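Local coordinates for NTD biosynthesis operon protein NtdA (PDB 4K2M) that catalyses the reversible pyridoxal phosphate-dependent transfer of an amino group from glutamate to 3-dehydro-glucose 6-phosphate, giving kanosamine 6-phosphate, at the interface of chains A and B. Coordinates in Å, arbitrary orientation; residue numbers count along the deposited sequence, not the author numbering. Chains: chain A/B, NTD biosynthesis operon protein NtdA.

Contact 1 and contact 2 lie about 30 Å apart, measured between the centres of their C-alpha atoms, and are overlapping samples of one two-fold symmetric dimer interface with the chains exchanged. Both set the loop carrying His277, Phe279 and Asn285 against Ser154 at the start of a helix. Contact 1 covers the side of the loop towards the substrate pocket, contact 2 the polar anchoring around Lys287. The Asn285 amide is modelled with N and O swapped between the copies, which leaves that assignment doubtful. Each active site draws on both subunits, so the dimer is probably needed to complete each substrate pocket.

Contact 1: the interface of chains A and B. Residues chain A 277, 279, 284-285; chain B 153-155, 381.
B:Phe153 meets A:His277, A:Phe279 and A:Asn285 with its ring and leads the aromatic part of the contact. Its CE2-CZ edge points at the face of the A:His277 imidazole; the ring centroids are 5.0 Å apart and the planes lie 75° to each other. The neighbouring corner of the same phenyl, CE1, lies at the edge of the A:Phe279 ring, in its plane, 3.9 Å from CZ. With CG anti to the backbone N (chi1 180°), the B:Phe153 ring reaches both the imidazole face and the edge of A:Phe279.

The amide of A:Asn285 arrives at another part of that rim. Its modelled ND2 lies in the plane of the phenyl, 3.3 Å from CE1 of B:Phe153, while the amide plane stands nearly upright on the ring plane. The same atom also rests 3.7 Å from CD1 of B:Tyr381. Amide N and O may be exchanged here, so the atom facing B:Phe153 and the water could be the oxygen.

Smaller van der Waals contacts close the flank. CE1 of A:His277 presses on the methyl CB of B:Ala155 at 3.4 Å, and CB of B:Ser154 lies 3.6 Å from CE1 of A:Phe279.

Water 1 supplies a polar link between the subunits: it lies 2.6 Å from the modelled ND2 of A:Asn285 and 3.0 Å from the hydroxyl OG of B:Ser154, and also reaches the backbone N of B:Ser154.

B:Phe153 immediately precedes helix 154-162, whose first turn the water meets, whereas the chain A residues belong to the loop between helices 265-275 and 299-308. B:Phe153, B:Tyr381 and A:Lys284 are substrate-binding residues, placing this patch beside an active site shared between the subunits, within the aspartate aminotransferase fold.

Contact 2: the interface of chains A and B. Residues chain A 154, 157-158, 388; chain B 277, 279, 285, 287.
B:Phe279 and the aliphatic stem of B:Lys287 lie against A:Ser154 at the apolar centre of this dimer contact, in an aminotransferase of the DegT/DnrJ/EryC1 family. The CD methylene of B:Lys287 approaches CB of A:Ser154 to 3.9 Å. Within its own chain the phenyl of B:Phe279 is clamped on both faces: CB of B:His277 sits over the centre of one, and the backbone N of B:Asn285 over the other, 3.2 Å above the plane, leaving the ring edge to face A:Ser154.

Further out, B:Lys287 runs past the serine and bends at its third torsion (chi3 59°), which brings NZ to two acceptors on helix 154-163. It makes a salt bridge with OE2 of the A:Glu157 carboxylate at 2.8 Å, reached on the anti side and well out of the carboxylate plane, and it donates to OD1 of A:Asn158, also at 2.8 Å. The adjacent carboxylate and amide oxygens probably favour a charged amine.

The other end of the A:Asn158 amide grips B:His277. Amide and imidazole are nearly coplanar, 16° apart, and ND2 donates in the ring plane to ND1 at 3.2 Å, suggesting that ND1 carries no proton. ND2 also bonds the backbone O of B:His277, from a tilted position.

At the rim, A:Gln388 reads the loop backbone with both amide atoms. NE2 donates almost straight (172° at H) to O of B:Asn285 at 3.0 Å, and OE1 accepts from N of B:Lys287 at 2.9 Å. Water 3 joins this OE1 to O of B:Lys287, while water 2 joins OG of A:Ser154 to the B:Asn285 amide, modelled, with some doubt, with OD1 2.7 Å from the water.

Contact 1: the interface of chains A and B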
ATOM      1  N   HIS A 277       1.109   9.444   8.856  1.00 13.56           N
ATOM      2  CA  HIS A 277       0.154   9.815   9.913  1.00 10.48           C
ATOM      3  C   HIS A 277       0.268  11.236  10.448  1.00 12.95           C
ATOM      4  O   HIS A 277      -0.420  11.606  11.407  1.00 14.73           O
ATOM      5  CB  HIS A 277       0.199   8.798  11.062  1.00 14.37           C
ATOM      6  CG  HIS A 277      -0.322   7.445  10.680  1.00 14.57           C
ATOM      7  ND1 HIS A 277      -1.618   7.249  10.246  1.00 15.81           N
ATOM      8  CD2 HIS A 277       0.275   6.228  10.649  1.00 16.64           C
ATOM      9  CE1 HIS A 277      -1.794   5.969   9.960  1.00 19.49           C
ATOM     10  NE2 HIS A 277      -0.664   5.328  10.205  1.00 15.19           N
ATOM     11  N   PHE A 279       2.974  12.372  11.681  1.00 14.43           N
ATOM     12  CA  PHE A 279       3.876  12.306  12.824  1.00 13.25           C
ATOM     13  C   PHE A 279       5.148  13.110  12.586  1.00 16.95           C
ATOM     14  O   PHE A 279       5.633  13.223  11.448  1.00 16.69           O
ATOM     15  CB  PHE A 279       4.316  10.867  13.113  1.00 10.91           C
ATOM     16  CG  PHE A 279       3.205   9.948  13.586  1.00 14.30           C
ATOM     17  CD1 PHE A 279       2.055  10.443  14.192  1.00 17.12           C
ATOM     18  CD2 PHE A 279       3.330   8.572  13.396  1.00 14.23           C
ATOM     19  CE1 PHE A 279       1.047   9.574  14.626  1.00 15.14           C
ATOM     20  CE2 PHE A 279       2.330   7.689  13.829  1.00 15.43           C
ATOM     21  CZ  PHE A 279       1.191   8.185  14.442  1.00 13.57           C
ATOM     22  N   LYS A 284       7.171   8.333  16.457  1.00 21.23           N
ATOM     23  CA  LYS A 284       5.843   7.756  16.277  1.00 19.58           C
ATOM     24  C   LYS A 284       4.864   8.328  17.287  1.00 19.38           C
ATOM     25  O   LYS A 284       5.269   8.671  18.403  1.00 20.64           O
ATOM     26  CB  LYS A 284       5.922   6.240  16.433  1.00 19.59           C
ATOM     27  CG  LYS A 284       4.744   5.484  15.810  1.00 23.61           C
ATOM     28  CD  LYS A 284       5.018   3.981  15.861  1.00 33.05           C
ATOM     29  CE  LYS A 284       3.863   3.160  15.297  1.00 26.55           C
ATOM     30  NZ  LYS A 284       4.219   1.695  15.312  1.00 27.81           N
ATOM     31  N   ASN A 285       3.601   8.465  16.864  1.00 16.02           N
ATOM     32  CA  ASN A 285       2.458   8.818  17.711  1.00 17.05           C
ATOM     33  C   ASN A 285       2.347  10.296  18.071  1.00 18.76           C
ATOM     34  O   ASN A 285       1.371  10.712  18.708  1.00 17.22           O
ATOM     35  CB  ASN A 285       2.420   7.965  18.982  1.00 15.23           C
ATOM     36  CG  ASN A 285       2.269   6.491  18.692  1.00 18.46           C
ATOM     37  OD1 ASN A 285       3.039   5.660  19.194  1.00 25.13           O
ATOM     38  ND2 ASN A 285       1.276   6.150  17.874  1.00 14.95           N
TER
ATOM     39  N   PHE B 153      -5.272   4.802  18.050  1.00 12.97           N
ATOM     40  CA  PHE B 153      -4.079   5.107  17.269  1.00 11.83           C
ATOM     41  C   PHE B 153      -4.458   6.263  16.345  1.00 11.33           C
ATOM     42  O   PHE B 153      -5.630   6.404  15.965  1.00 14.34           O
ATOM     43  CB  PHE B 153      -3.687   3.868  16.464  1.00 13.39           C
ATOM     44  CG  PHE B 153      -2.456   4.053  15.601  1.00 17.16           C
ATOM     45  CD1 PHE B 153      -1.255   4.473  16.154  1.00 16.12           C
ATOM     46  CD2 PHE B 153      -2.494   3.743  14.251  1.00 17.85           C
ATOM     47  CE1 PHE B 153      -0.105   4.625  15.356  1.00 14.91           C
ATOM     48  CE2 PHE B 153      -1.362   3.892  13.448  1.00 12.71           C
ATOM     49  CZ  PHE B 153      -0.164   4.333  14.011  1.00 16.38           C
ATOM     50  N   SER B 154      -3.481   7.092  15.980  1.00 15.06           N
ATOM     51  CA  SER B 154      -3.750   8.272  15.161  1.00 15.44           C
ATOM     52  C   SER B 154      -4.406   7.937  13.829  1.00 19.16           C
ATOM     53  O   SER B 154      -5.056   8.783  13.230  1.00 13.19           O
ATOM     54  CB  SER B 154      -2.454   9.038  14.912  1.00 15.38           C
ATOM     55  OG  SER B 154      -2.034   9.705  16.088  1.00 17.40           O
ATOM     56  N   ALA B 155      -4.228   6.713  13.346  1.00 16.33           N
ATOM     57  CA  ALA B 155      -4.834   6.336  12.075  1.00 15.43           C
ATOM     58  C   ALA B 155      -6.348   6.530  12.028  1.00 13.80           C
ATOM     59  O   ALA B 155      -6.900   6.832  10.970  1.00 12.91           O
ATOM     60  CB  ALA B 155      -4.495   4.911  11.739  1.00 17.94           C
ATOM     61  N   TYR B 381      -1.893   4.663  23.651  1.00 16.53           N
ATOM     62  CA  TYR B 381      -0.901   5.417  22.882  1.00 18.73           C
ATOM     63  C   TYR B 381      -0.528   6.650  23.706  1.00 18.71           C
ATOM     64  O   TYR B 381      -1.288   7.050  24.584  1.00 17.95           O
ATOM     65  CB  TYR B 381      -1.506   5.809  21.517  1.00 16.28           C
ATOM     66  CG  TYR B 381      -1.845   4.571  20.715  1.00 14.05           C
ATOM     67  CD1 TYR B 381      -0.877   3.936  19.953  1.00 15.96           C
ATOM     68  CD2 TYR B 381      -3.106   3.993  20.796  1.00 17.67           C
ATOM     69  CE1 TYR B 381      -1.165   2.775  19.250  1.00 12.42           C
ATOM     70  CE2 TYR B 381      -3.410   2.835  20.108  1.00 17.32           C
ATOM     71  CZ  TYR B 381      -2.444   2.236  19.334  1.00 17.89           C
ATOM     72  OH  TYR B 381      -2.742   1.080  18.649  1.00 20.36           O
TER
HETATM   73  O   HOH W   1      -1.027   7.445  17.759  1.00 19.86           O

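Contact 2: the interface of chains A and B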
ATOM      1  N   SER A 154      -5.607   7.191 -15.017  1.00 13.39           N
ATOM      2  CA  SER A 154      -6.518   7.917 -14.125  1.00 16.09           C
ATOM      3  C   SER A 154      -5.885   8.284 -12.784  1.00 15.47           C
ATOM      4  O   SER A 154      -6.379   9.154 -12.067  1.00 14.36           O
ATOM      5  CB  SER A 154      -7.800   7.104 -13.881  1.00 14.88           C
ATOM      6  OG  SER A 154      -8.537   6.943 -15.076  1.00 18.10           O
ATOM      7  N   GLU A 157      -4.980  12.238 -12.231  1.00 12.49           N
ATOM      8  CA  GLU A 157      -6.100  13.111 -11.860  1.00 13.37           C
ATOM      9  C   GLU A 157      -6.658  12.710 -10.492  1.00 11.54           C
ATOM     10  O   GLU A 157      -7.103  13.564  -9.714  1.00 13.06           O
ATOM     11  CB  GLU A 157      -7.206  13.063 -12.932  1.00 15.43           C
ATOM     12  CG  GLU A 157      -8.059  11.803 -12.895  1.00 22.99           C
ATOM     13  CD  GLU A 157      -8.876  11.573 -14.153  1.00 31.90           C
ATOM     14  OE1 GLU A 157      -8.269  11.398 -15.234  1.00 27.52           O
ATOM     15  OE2 GLU A 157     -10.123  11.535 -14.053  1.00 26.75           O
ATOM     16  N   ASN A 158      -6.618  11.419 -10.169  1.00 11.13           N
ATOM     17  CA  ASN A 158      -7.159  10.991  -8.874  1.00 10.85           C
ATOM     18  C   ASN A 158      -6.355  11.540  -7.718  1.00 12.56           C
ATOM     19  O   ASN A 158      -6.907  11.906  -6.684  1.00 13.71           O
ATOM     20  CB  ASN A 158      -7.233   9.464  -8.769  1.00 11.77           C
ATOM     21  CG  ASN A 158      -8.406   8.885  -9.528  1.00 12.99           C
ATOM     22  OD1 ASN A 158      -9.419   9.563  -9.741  1.00 16.03           O
ATOM     23  ND2 ASN A 158      -8.264   7.638  -9.977  1.00 10.95           N
ATOM     24  N   GLN A 388     -14.581  11.143 -19.097  1.00 13.98           N
ATOM     25  CA  GLN A 388     -15.023  10.110 -18.168  1.00 14.25           C
ATOM     26  C   GLN A 388     -16.471  10.391 -17.749  1.00 18.75           C
ATOM     27  O   GLN A 388     -16.864  11.546 -17.573  1.00 18.65           O
ATOM     28  CB  GLN A 388     -14.121  10.068 -16.925  1.00 17.03           C
ATOM     29  CG  GLN A 388     -12.688   9.579 -17.171  1.00 15.12           C
ATOM     30  CD  GLN A 388     -12.574   8.067 -17.296  1.00 15.86           C
ATOM     31  OE1 GLN A 388     -13.584   7.355 -17.341  1.00 15.22           O
ATOM     32  NE2 GLN A 388     -11.331   7.558 -17.338  1.00 13.53           N
TER
ATOM     33  N   HIS B 277      -9.437   3.655  -7.964  1.00 12.15           N
ATOM     34  CA  HIS B 277      -9.388   4.724  -8.973  1.00 11.63           C
ATOM     35  C   HIS B 277     -10.730   5.258  -9.417  1.00 12.06           C
ATOM     36  O   HIS B 277     -10.810   6.067 -10.349  1.00 14.03           O
ATOM     37  CB  HIS B 277      -8.556   4.295 -10.191  1.00  9.33           C
ATOM     38  CG  HIS B 277      -7.099   4.134  -9.886  1.00 15.42           C
ATOM     39  ND1 HIS B 277      -6.290   5.193  -9.519  1.00 19.00           N
ATOM     40  CD2 HIS B 277      -6.316   3.032  -9.853  1.00 14.43           C
ATOM     41  CE1 HIS B 277      -5.066   4.749  -9.293  1.00 22.71           C
ATOM     42  NE2 HIS B 277      -5.057   3.439  -9.480  1.00 15.62           N
ATOM     43  N   PHE B 279     -12.962   3.435 -10.639  1.00 10.79           N
ATOM     44  CA  PHE B 279     -13.373   2.665 -11.809  1.00 11.53           C
ATOM     45  C   PHE B 279     -14.637   1.857 -11.545  1.00 15.02           C
ATOM     46  O   PHE B 279     -14.871   1.391 -10.418  1.00 16.16           O
ATOM     47  CB  PHE B 279     -12.291   1.669 -12.192  1.00 14.15           C
ATOM     48  CG  PHE B 279     -11.015   2.289 -12.690  1.00 10.46           C
ATOM     49  CD1 PHE B 279     -10.991   3.572 -13.238  1.00 13.45           C
ATOM     50  CD2 PHE B 279      -9.834   1.553 -12.636  1.00 12.31           C
ATOM     51  CE1 PHE B 279      -9.788   4.119 -13.711  1.00 13.97           C
ATOM     52  CE2 PHE B 279      -8.619   2.080 -13.099  1.00 14.43           C
ATOM     53  CZ  PHE B 279      -8.587   3.361 -13.638  1.00 14.90           C
ATOM     54  N   ASN B 285     -10.038   1.511 -16.060  1.00 11.93           N
ATOM     55  CA  ASN B 285      -9.884   2.740 -16.853  1.00 14.96           C
ATOM     56  C   ASN B 285     -11.177   3.486 -17.132  1.00 14.47           C
ATOM     57  O   ASN B 285     -11.154   4.561 -17.728  1.00 15.47           O
ATOM     58  CB  ASN B 285      -9.125   2.496 -18.171  1.00 17.44           C
ATOM     59  CG  ASN B 285      -7.719   2.025 -17.954  1.00 19.71           C
ATOM     60  OD1 ASN B 285      -6.969   2.627 -17.187  1.00 20.09           O
ATOM     61  ND2 ASN B 285      -7.345   0.930 -18.622  1.00 16.88           N
ATOM     62  N   LYS B 287     -13.985   5.376 -15.300  1.00 12.26           N
ATOM     63  CA  LYS B 287     -14.405   5.909 -14.009  1.00 15.34           C
ATOM     64  C   LYS B 287     -15.913   6.097 -13.980  1.00 20.16           C
ATOM     65  O   LYS B 287     -16.526   6.457 -14.988  1.00 18.23           O
ATOM     66  CB  LYS B 287     -13.681   7.225 -13.708  1.00 16.15           C
ATOM     67  CG  LYS B 287     -12.161   7.055 -13.534  1.00 14.31           C
ATOM     68  CD  LYS B 287     -11.451   8.402 -13.308  1.00 14.45           C
ATOM     69  CE  LYS B 287     -11.994   9.102 -12.074  1.00 17.22           C
ATOM     70  NZ  LYS B 287     -11.179  10.311 -11.747  1.00 16.63           N
TER
HETATM   71  O   HOH W   2      -7.087   5.315 -16.740  1.00 16.65           O
HETATM   72  O   HOH W   3     -16.200   6.730 -17.798  1.00 19.88           O